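Long-range contact in Crh-like protein 5 (Neosartorya fumigata, PDB 6IBU), which cleaves chitin and transfers it to 1,6-beta-glucan or to other chitin chains, cross-linking polysaccharides of the fungal cell wall: residues F139-V151 with S154-N166. Numbering follows the deposited sequence.
Sequences FHTYTIDWTKDAV and SIDGAVVRTLTYN
D156 and H140 tie strand 140-146 to the turn that follows strand 150-155 in a beta meander of the GH16 catalytic domain, whose beta-sandwich belongs to the concanavalin clan: strand 150-155 pairs antiparallel with 140-146 on one flank and with 158-164 on the other. D156 is the second residue of the type I' turn from I155 to A158. From its CB, CG lies anti to the carbonyl carbon (chi1 -57°), which directs the carboxylate at strand 140-146. CG sits at the edge of the H140 ring, in its plane, 3.5 Å from H140 ND1. OD1 takes the backbone N of T141 at 2.8 Å (N-H...O angle 174°), approached nearly along the C-O axis of D156 OD1; water 3 also donates to it. OD2 offers its syn lone pair to H140 ND1 at 2.6 Å. OD2 lies close to the imidazole plane, and the ring and carboxylate planes are only 28° apart, so the bond is made edge-on. Water 1 links OD2 to F139 O. Because NE2 bonds A133 O, both ring nitrogens are engaged, fixing the rotation of the imidazole and probably favouring a charged form beside the carboxylate. D156 N returns a bond to T141 O, and T143 and S154 exchange a reciprocal backbone pair. I155 CD1 lies 4.2 Å from Y142 CE1; W101 meets the Y142 ring edge-to-face and also touches the I155 side chain. In the second hairpin, V151 and L163 bond reciprocally, while Y165 N reaches D149 O at 3.0 Å from above its carbonyl plane.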
loop_
_atom_site.group_PDB
_atom_site.type_symbol
_atom_site.label_atom_id
_atom_site.label_comp_id
_atom_site.label_asym_id
_atom_site.label_seq_id
_atom_site.Cartn_x
_atom_site.Cartn_y
_atom_site.Cartn_z
ATOM N N PHE A 139 0.577 15.704 8.085
ATOM C CA PHE A 139 -0.067 14.357 8.096
ATOM C C PHE A 139 -1.428 14.451 7.412
ATOM O O PHE A 139 -2.084 15.483 7.526
ATOM C CB PHE A 139 -0.201 13.853 9.529
ATOM C CG PHE A 139 1.106 13.316 10.035
ATOM C CD1 PHE A 139 1.447 12.006 9.770
ATOM C CD2 PHE A 139 2.013 14.132 10.696
ATOM C CE1 PHE A 139 2.650 11.491 10.214
ATOM C CE2 PHE A 139 3.218 13.614 11.144
ATOM C CZ PHE A 139 3.533 12.295 10.906
ATOM N N HIS A 140 -1.817 13.395 6.704
ATOM C CA HIS A 140 -3.174 13.211 6.151
ATOM C C HIS A 140 -3.605 11.800 6.500
ATOM O O HIS A 140 -2.747 10.963 6.743
ATOM C CB HIS A 140 -3.194 13.424 4.633
ATOM C CG HIS A 140 -2.991 14.842 4.235
ATOM N ND1 HIS A 140 -3.979 15.783 4.391
ATOM C CD2 HIS A 140 -1.919 15.477 3.714
ATOM C CE1 HIS A 140 -3.519 16.949 3.973
ATOM N NE2 HIS A 140 -2.258 16.788 3.564
ATOM N N THR A 141 -4.902 11.554 6.474
ATOM C CA THR A 141 -5.461 10.211 6.674
ATOM C C THR A 141 -5.769 9.644 5.296
ATOM O O THR A 141 -6.669 10.147 4.644
ATOM C CB THR A 141 -6.689 10.254 7.574
ATOM O OG1 THR A 141 -6.278 10.887 8.776
ATOM C CG2 THR A 141 -7.218 8.874 7.858
ATOM N N TYR A 142 -5.051 8.606 4.901
ATOM C CA TYR A 142 -5.265 7.925 3.606
ATOM C C TYR A 142 -6.098 6.674 3.876
ATOM O O TYR A 142 -5.658 5.779 4.599
ATOM C CB TYR A 142 -3.926 7.634 2.962
ATOM C CG TYR A 142 -3.121 8.862 2.635
ATOM C CD1 TYR A 142 -3.228 9.481 1.398
ATOM C CD2 TYR A 142 -2.232 9.392 3.561
ATOM C CE1 TYR A 142 -2.476 10.606 1.097
ATOM C CE2 TYR A 142 -1.453 10.492 3.260
ATOM C CZ TYR A 142 -1.566 11.101 2.026
ATOM O OH TYR A 142 -0.809 12.205 1.742
ATOM N N THR A 143 -7.292 6.637 3.310
ATOM C CA THR A 143 -8.290 5.587 3.598
ATOM C C THR A 143 -8.655 4.856 2.305
ATOM O O THR A 143 -8.986 5.512 1.329
ATOM C CB THR A 143 -9.538 6.197 4.234
ATOM O OG1 THR A 143 -9.095 7.010 5.319
ATOM C CG2 THR A 143 -10.525 5.143 4.685
ATOM N N ILE A 144 -8.616 3.533 2.343
ATOM C CA ILE A 144 -9.088 2.654 1.241
ATOM C C ILE A 144 -10.243 1.829 1.779
ATOM O O ILE A 144 -9.999 1.082 2.678
ATOM C CB ILE A 144 -7.955 1.761 0.727
ATOM C CG1 ILE A 144 -6.820 2.583 0.119
ATOM C CG2 ILE A 144 -8.508 0.738 -0.258
ATOM C CD1 ILE A 144 -5.584 1.791 -0.203
ATOM N N ASP A 145 -11.446 2.043 1.271
ATOM C CA ASP A 145 -12.640 1.214 1.558
ATOM C C ASP A 145 -12.742 0.174 0.450
ATOM O O ASP A 145 -12.724 0.530 -0.713
ATOM C CB ASP A 145 -13.897 2.064 1.713
ATOM C CG ASP A 145 -13.995 2.661 3.119
ATOM O OD1 ASP A 145 -14.425 1.920 4.077
ATOM O OD2 ASP A 145 -13.598 3.857 3.275
ATOM N N TRP A 146 -12.813 -1.087 0.816
ATOM C CA TRP A 146 -12.668 -2.179 -0.160
ATOM C C TRP A 146 -13.802 -3.176 0.035
ATOM O O TRP A 146 -13.831 -3.874 1.047
ATOM C CB TRP A 146 -11.284 -2.769 0.012
ATOM C CG TRP A 146 -11.026 -4.025 -0.726
ATOM C CD1 TRP A 146 -11.420 -4.350 -1.990
ATOM C CD2 TRP A 146 -10.195 -5.089 -0.253
ATOM N NE1 TRP A 146 -10.909 -5.574 -2.318
ATOM C CE2 TRP A 146 -10.154 -6.047 -1.279
ATOM C CE3 TRP A 146 -9.507 -5.319 0.939
ATOM C CZ2 TRP A 146 -9.465 -7.239 -1.133
ATOM C CZ3 TRP A 146 -8.807 -6.486 1.080
ATOM C CH2 TRP A 146 -8.794 -7.430 0.053
ATOM N N THR A 147 -14.728 -3.203 -0.912
ATOM C CA THR A 147 -15.877 -4.132 -0.901
ATOM C C THR A 147 -15.883 -4.867 -2.226
ATOM O O THR A 147 -15.124 -4.475 -3.110
ATOM C CB THR A 147 -17.185 -3.375 -0.640
ATOM O OG1 THR A 147 -17.577 -2.579 -1.753
ATOM C CG2 THR A 147 -17.077 -2.463 0.557
ATOM N N LYS A 148 -16.727 -5.885 -2.341
ATOM C CA LYS A 148 -16.865 -6.668 -3.593
ATOM C C LYS A 148 -17.522 -5.770 -4.656
ATOM O O LYS A 148 -17.395 -6.089 -5.830
ATOM C CB LYS A 148 -17.550 -8.020 -3.346
ATOM C CG LYS A 148 -18.718 -8.041 -2.372
ATOM C CD LYS A 148 -19.201 -9.442 -2.024
ATOM C CE LYS A 148 -18.186 -10.226 -1.213
ATOM N NZ LYS A 148 -18.806 -10.921 -0.056
ATOM N N ASP A 149 -18.122 -4.646 -4.273
ATOM C CA ASP A 149 -18.773 -3.730 -5.243
ATOM C C ASP A 149 -17.810 -2.630 -5.716
ATOM O O ASP A 149 -17.987 -2.177 -6.831
ATOM C CB ASP A 149 -20.039 -3.110 -4.655
ATOM C CG ASP A 149 -21.208 -4.078 -4.522
ATOM O OD1 ASP A 149 -21.239 -5.118 -5.260
ATOM O OD2 ASP A 149 -22.122 -3.762 -3.705
ATOM N N ALA A 150 -16.864 -2.175 -4.895
ATOM C CA ALA A 150 -16.078 -0.955 -5.179
ATOM C C ALA A 150 -14.883 -0.814 -4.241
ATOM O O ALA A 150 -14.973 -1.165 -3.061
ATOM C CB ALA A 150 -16.947 0.266 -5.053
ATOM N N VAL A 151 -13.809 -0.255 -4.774
ATOM C CA VAL A 151 -12.687 0.313 -3.992
ATOM C C VAL A 151 -12.869 1.829 -3.949
ATOM O O VAL A 151 -13.013 2.450 -4.999
ATOM C CB VAL A 151 -11.343 -0.071 -4.620
ATOM C CG1 VAL A 151 -10.200 0.718 -3.996
ATOM C CG2 VAL A 151 -11.119 -1.567 -4.507
ATOM N N SER A 154 -10.104 7.643 -0.017
ATOM C CA SER A 154 -10.485 8.877 0.712
ATOM C C SER A 154 -9.256 9.528 1.336
ATOM O O SER A 154 -8.356 8.802 1.788
ATOM C CB SER A 154 -11.484 8.575 1.766
ATOM O OG SER A 154 -12.746 8.427 1.154
ATOM N N ILE A 155 -9.260 10.857 1.383
ATOM C CA ILE A 155 -8.210 11.651 2.087
ATOM C C ILE A 155 -8.925 12.561 3.073
ATOM O O ILE A 155 -9.767 13.364 2.619
ATOM C CB ILE A 155 -7.348 12.445 1.091
ATOM C CG1 ILE A 155 -6.730 11.514 0.044
ATOM C CG2 ILE A 155 -6.327 13.260 1.864
ATOM C CD1 ILE A 155 -5.818 12.200 -0.942
ATOM N N ASP A 156 -8.624 12.415 4.364
ATOM C CA ASP A 156 -9.212 13.267 5.427
ATOM C C ASP A 156 -10.733 13.206 5.332
ATOM O O ASP A 156 -11.378 14.236 5.500
ATOM C CB ASP A 156 -8.666 14.689 5.308
ATOM C CG ASP A 156 -7.147 14.745 5.377
ATOM O OD1 ASP A 156 -6.538 13.788 5.928
ATOM O OD2 ASP A 156 -6.581 15.751 4.863
ATOM N N GLY A 157 -11.266 12.023 5.052
ATOM C CA GLY A 157 -12.710 11.739 5.014
ATOM C C GLY A 157 -13.415 12.333 3.809
ATOM O O GLY A 157 -14.644 12.526 3.911
ATOM N N ALA A 158 -12.702 12.665 2.728
ATOM C CA ALA A 158 -13.344 13.128 1.478
ATOM C C ALA A 158 -13.077 12.080 0.397
ATOM O O ALA A 158 -11.900 11.745 0.185
ATOM C CB ALA A 158 -12.821 14.489 1.080
ATOM N N VAL A 159 -14.105 11.557 -0.264
ATOM C CA VAL A 159 -13.876 10.552 -1.341
ATOM C C VAL A 159 -13.090 11.230 -2.468
ATOM O O VAL A 159 -13.496 12.345 -2.892
ATOM C CB VAL A 159 -15.193 9.950 -1.852
ATOM C CG1 VAL A 159 -14.967 9.144 -3.112
ATOM C CG2 VAL A 159 -15.851 9.091 -0.791
ATOM N N VAL A 160 -11.992 10.626 -2.928
ATOM C CA VAL A 160 -11.184 11.222 -4.041
ATOM C C VAL A 160 -11.209 10.316 -5.266
ATOM O O VAL A 160 -10.911 10.827 -6.362
ATOM C CB VAL A 160 -9.746 11.552 -3.617
ATOM C CG1 VAL A 160 -9.757 12.622 -2.543
ATOM C CG2 VAL A 160 -8.979 10.323 -3.157
ATOM N N ARG A 161 -11.539 9.031 -5.102
ATOM C CA ARG A 161 -11.676 8.111 -6.251
ATOM C C ARG A 161 -12.526 6.911 -5.881
ATOM O O ARG A 161 -12.313 6.361 -4.809
ATOM C CB ARG A 161 -10.312 7.597 -6.690
ATOM C CG ARG A 161 -10.375 6.691 -7.906
ATOM C CD ARG A 161 -8.984 6.348 -8.364
ATOM N NE ARG A 161 -9.049 5.447 -9.490
ATOM C CZ ARG A 161 -8.003 4.863 -10.044
ATOM N NH1 ARG A 161 -6.783 5.114 -9.574
ATOM N NH2 ARG A 161 -8.187 4.040 -11.060
ATOM N N THR A 162 -13.359 6.458 -6.813
ATOM C CA THR A 162 -14.110 5.187 -6.703
ATOM C C THR A 162 -13.830 4.317 -7.926
ATOM O O THR A 162 -14.049 4.776 -9.047
ATOM C CB THR A 162 -15.615 5.438 -6.579
ATOM O OG1 THR A 162 -15.878 6.181 -5.385
ATOM C CG2 THR A 162 -16.376 4.135 -6.537
ATOM N N LEU A 163 -13.383 3.092 -7.694
ATOM C CA LEU A 163 -13.281 2.038 -8.725
ATOM C C LEU A 163 -14.430 1.052 -8.483
ATOM O O LEU A 163 -14.424 0.392 -7.463
ATOM C CB LEU A 163 -11.916 1.361 -8.616
ATOM C CG LEU A 163 -11.791 0.078 -9.421
ATOM C CD1 LEU A 163 -11.789 0.419 -10.897
ATOM C CD2 LEU A 163 -10.566 -0.708 -8.995
ATOM N N THR A 164 -15.409 1.007 -9.376
ATOM C CA THR A 164 -16.526 0.033 -9.290
ATOM C C THR A 164 -16.037 -1.270 -9.920
ATOM O O THR A 164 -15.123 -1.248 -10.765
ATOM C CB THR A 164 -17.815 0.564 -9.923
ATOM O OG1 THR A 164 -17.633 0.555 -11.341
ATOM C CG2 THR A 164 -18.150 1.956 -9.444
ATOM N N TYR A 165 -16.598 -2.373 -9.472
ATOM C CA TYR A 165 -16.241 -3.738 -9.917
ATOM C C TYR A 165 -16.311 -3.798 -11.444
ATOM O O TYR A 165 -15.372 -4.332 -12.035
ATOM C CB TYR A 165 -17.149 -4.720 -9.184
ATOM C CG TYR A 165 -16.899 -6.164 -9.501
ATOM C CD1 TYR A 165 -17.498 -6.760 -10.593
ATOM C CD2 TYR A 165 -16.099 -6.942 -8.682
ATOM C CE1 TYR A 165 -17.278 -8.095 -10.892
ATOM C CE2 TYR A 165 -15.880 -8.284 -8.958
ATOM C CZ TYR A 165 -16.447 -8.852 -10.085
ATOM O OH TYR A 165 -16.243 -10.164 -10.374
ATOM N N ASN A 166 -17.360 -3.243 -12.054
ATOM C CA ASN A 166 -17.549 -3.227 -13.532
ATOM C C ASN A 166 -16.449 -2.395 -14.204
ATOM O O ASN A 166 -16.056 -2.782 -15.325
ATOM C CB ASN A 166 -18.922 -2.705 -13.967
ATOM C CG ASN A 166 -18.931 -2.273 -15.424
ATOM O OD1 ASN A 166 -18.751 -1.091 -15.725
ATOM N ND2 ASN A 166 -19.066 -3.219 -16.339
HETATM O O HOH W 1 -4.998 16.771 7.383
HETATM O O HOH W 2 -9.815 9.495 4.714
HETATM O O HOH W 3 -6.466 13.861 8.724
HETATM O O HOH W 4 -12.278 5.543 1.392
#